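Local coordinates for putative cell filamentation protein (Bartonella quintana, PDB 4N67) that probably transfers AMP from ATP onto target proteins of the host cell as a Fic-domain effector delivered by a VirB secretion system, at residues A174-D179 / T212-S217. The protein carries 2 engineered substitutions. Sequence-based numbering, arbitrary orientation.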
ATOM      1  N   ALA A 174     -10.867 -10.649  -9.567  1.00 20.06           N
ATOM      2  CA  ALA A 174     -10.295 -11.748 -10.372  1.00 21.02           C
ATOM      3  C   ALA A 174     -10.821 -13.094  -9.938  1.00 22.16           C
ATOM      4  O   ALA A 174     -10.406 -14.106 -10.535  1.00 23.57           O
ATOM      5  CB  ALA A 174      -8.785 -11.748 -10.279  1.00 21.39           C
ATOM      6  N   GLY A 175     -11.693 -13.109  -8.923  1.00 20.93           N
ATOM      7  CA  GLY A 175     -12.269 -14.356  -8.385  1.00 21.78           C
ATOM      8  C   GLY A 175     -11.484 -15.025  -7.266  1.00 21.48           C
ATOM      9  O   GLY A 175     -11.729 -16.181  -6.950  1.00 22.94           O
ATOM     10  N   TYR A 176     -10.577 -14.308  -6.629  1.00 19.56           N
ATOM     11  CA  TYR A 176      -9.760 -14.890  -5.544  1.00 19.50           C
ATOM     12  C   TYR A 176      -9.873 -14.082  -4.261  1.00 19.09           C
ATOM     13  O   TYR A 176      -9.874 -12.833  -4.289  1.00 19.83           O
ATOM     14  CB  TYR A 176      -8.305 -14.935  -5.982  1.00 19.35           C
ATOM     15  CG  TYR A 176      -8.015 -15.976  -7.033  1.00 20.13           C
ATOM     16  CD1 TYR A 176      -7.850 -17.297  -6.669  1.00 21.30           C
ATOM     17  CD2 TYR A 176      -7.937 -15.661  -8.410  1.00 20.65           C
ATOM     18  CE1 TYR A 176      -7.603 -18.284  -7.595  1.00 21.80           C
ATOM     19  CE2 TYR A 176      -7.690 -16.652  -9.341  1.00 21.43           C
ATOM     20  CZ  TYR A 176      -7.520 -17.965  -8.937  1.00 22.49           C
ATOM     21  OH  TYR A 176      -7.285 -19.000  -9.849  1.00 23.94           O
ATOM     22  N   LYS A 177      -9.964 -14.778  -3.127  1.00 18.73           N
ATOM     23  CA  LYS A 177      -9.959 -14.148  -1.828  1.00 18.59           C
ATOM     24  C   LYS A 177      -8.517 -14.130  -1.342  1.00 17.50           C
ATOM     25  O   LYS A 177      -7.915 -15.172  -1.211  1.00 17.75           O
ATOM     26  CB  LYS A 177     -10.822 -14.910  -0.809  1.00 21.10           C
ATOM     27  CG  LYS A 177     -10.754 -14.243   0.552  1.00 23.10           C
ATOM     28  CD  LYS A 177     -11.769 -14.732   1.559  1.00 26.91           C
ATOM     29  CE  LYS A 177     -11.594 -13.976   2.866  1.00 28.91           C
ATOM     30  NZ  LYS A 177     -11.633 -12.503   2.709  1.00 31.07           N
ATOM     31  N   ILE A 178      -7.978 -12.941  -1.063  1.00 15.66           N
ATOM     32  CA  ILE A 178      -6.617 -12.791  -0.515  1.00 15.94           C
ATOM     33  C   ILE A 178      -6.799 -12.324   0.919  1.00 16.68           C
ATOM     34  O   ILE A 178      -7.403 -11.273   1.145  1.00 16.95           O
ATOM     35  CB  ILE A 178      -5.785 -11.767  -1.309  1.00 15.03           C
ATOM     36  CG1 ILE A 178      -5.640 -12.208  -2.770  1.00 15.03           C
ATOM     37  CG2 ILE A 178      -4.421 -11.548  -0.649  1.00 15.33           C
ATOM     38  CD1 ILE A 178      -4.891 -11.211  -3.649  1.00 14.60           C
ATOM     39  N   ASP A 179      -6.294 -13.109   1.876  1.00 18.67           N
ATOM     40  CA  ASP A 179      -6.551 -12.860   3.318  1.00 19.34           C
ATOM     41  C   ASP A 179      -5.245 -12.707   4.084  1.00 19.46           C
ATOM     42  O   ASP A 179      -4.614 -13.691   4.497  1.00 19.83           O
ATOM     43  CB  ASP A 179      -7.429 -13.980   3.893  1.00 21.30           C
ATOM     44  CG  ASP A 179      -7.877 -13.704   5.334  1.00 22.71           C
ATOM     45  OD1 ASP A 179      -7.379 -12.707   5.928  1.00 24.12           O
ATOM     46  OD2 ASP A 179      -8.708 -14.486   5.831  1.00 26.40           O
ATOM     47  N   THR A 212      -4.266 -17.165  -0.279  1.00 18.43           N
ATOM     48  CA  THR A 212      -5.247 -16.982  -1.358  1.00 18.07           C
ATOM     49  C   THR A 212      -6.038 -18.257  -1.594  1.00 18.43           C
ATOM     50  O   THR A 212      -5.490 -19.367  -1.560  1.00 18.55           O
ATOM     51  CB  THR A 212      -4.539 -16.572  -2.671  1.00 17.80           C
ATOM     52  OG1 THR A 212      -3.776 -15.385  -2.449  1.00 17.55           O
ATOM     53  CG2 THR A 212      -5.545 -16.292  -3.780  1.00 18.08           C
ATOM     54  N   HIS A 213      -7.341 -18.115  -1.821  1.00 18.26           N
ATOM     55  CA  HIS A 213      -8.138 -19.219  -2.345  1.00 19.17           C
ATOM     56  C   HIS A 213      -9.136 -18.710  -3.364  1.00 19.05           C
ATOM     57  O   HIS A 213      -9.516 -17.547  -3.313  1.00 17.34           O
ATOM     58  CB  HIS A 213      -8.837 -20.015  -1.215  1.00 20.30           C
ATOM     59  CG  HIS A 213      -9.884 -19.250  -0.450  1.00 19.85           C
ATOM     60  ND1 HIS A 213     -11.135 -18.954  -0.950  1.00 20.65           N
ATOM     61  CD2 HIS A 213      -9.863 -18.767   0.811  1.00 20.10           C
ATOM     62  CE1 HIS A 213     -11.837 -18.329  -0.024  1.00 20.05           C
ATOM     63  NE2 HIS A 213     -11.085 -18.193   1.044  1.00 20.38           N
ATOM     64  N   PRO A 214      -9.541 -19.572  -4.310  1.00 19.97           N
ATOM     65  CA  PRO A 214     -10.578 -19.136  -5.232  1.00 21.03           C
ATOM     66  C   PRO A 214     -11.920 -18.945  -4.528  1.00 22.50           C
ATOM     67  O   PRO A 214     -12.279 -19.725  -3.655  1.00 23.28           O
ATOM     68  CB  PRO A 214     -10.632 -20.261  -6.258  1.00 21.73           C
ATOM     69  CG  PRO A 214     -10.164 -21.456  -5.522  1.00 22.19           C
ATOM     70  CD  PRO A 214      -9.101 -20.951  -4.598  1.00 21.52           C
ATOM     71  N   GLN A 215     -12.668 -17.914  -4.903  1.00 24.53           N
ATOM     72  CA  GLN A 215     -13.980 -17.681  -4.275  1.00 27.90           C
ATOM     73  C   GLN A 215     -15.007 -18.708  -4.768  1.00 29.67           C
ATOM     74  O   GLN A 215     -14.813 -19.313  -5.813  1.00 27.71           O
ATOM     75  CB  GLN A 215     -14.481 -16.254  -4.539  1.00 30.43           C
ATOM     76  CG  GLN A 215     -13.520 -15.173  -4.029  1.00 32.87           C
ATOM     77  CD  GLN A 215     -13.912 -13.739  -4.390  1.00 36.36           C
ATOM     78  OE1 GLN A 215     -14.175 -13.403  -5.555  1.00 37.72           O
ATOM     79  NE2 GLN A 215     -13.926 -12.880  -3.385  1.00 39.03           N
ATOM     80  N   LYS A 216     -16.097 -18.864  -4.015  1.00 34.12           N
ATOM     81  CA  LYS A 216     -17.207 -19.771  -4.389  1.00 37.51           C
ATOM     82  C   LYS A 216     -17.656 -19.631  -5.837  1.00 40.24           C
ATOM     83  O   LYS A 216     -17.790 -20.626  -6.546  1.00 42.82           O
ATOM     84  CB  LYS A 216     -18.428 -19.551  -3.480  1.00 39.25           C
ATOM     85  N   SER A 217     -17.887 -18.392  -6.266  1.00 41.61           N
ATOM     86  CA  SER A 217     -18.291 -18.099  -7.640  1.00 42.49           C
ATOM     87  C   SER A 217     -17.301 -18.625  -8.685  1.00 41.68           C
ATOM     88  O   SER A 217     -17.699 -19.199  -9.692  1.00 43.54           O
ATOM     89  CB  SER A 217     -18.509 -16.581  -7.813  1.00 43.10           C
ATOM     90  OG  SER A 217     -17.672 -15.831  -6.938  1.00 44.25           O
TER
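K177 and H213 face each other as an antiparallel hydrogen-bonded pair: K177 N donates to H213 O (2.8 Å), and H213 N returns a bond to K177 O (3.1 Å). A third backbone bond runs from Q215 N to G175 O (2.8 Å) at the N-cap of helix 216-220. G175 itself ends helix 164-174 in a Schellman motif, whose positive phi (89°) glycine adopts without a side chain pressing on the preceding carbonyl. Strands 176-178 and 212-214 form a two-stranded antiparallel ribbon, tying the end of one helix to the chain leaving helix 202-211 in this Fic domain, whose regular structure is almost all helix.

On the exposed face, K177 CB lies over the H213 ring in a CH-pi contact, 3.9 Å from its centroid. CG is anti to the backbone N (chi1 178°) and the chain continues extended beside the imidazole, so lysine lends aliphatic carbon while its amine leads away. H213 ND1 donates to P214 O, in the ring plane, helping set the ring's rotation.

I178 and T212 share the other face. Threonine suits two neighbours: CG2 meets Y176 CB at 3.8 Å, while OG1 bonds to F208 O. Y176 and P214 diverge, yet the tyrosine ring passes the proline obliquely, CE1 3.9 Å from P214 CB; it stacks with F138 and its hydroxyl bonds to L133 O.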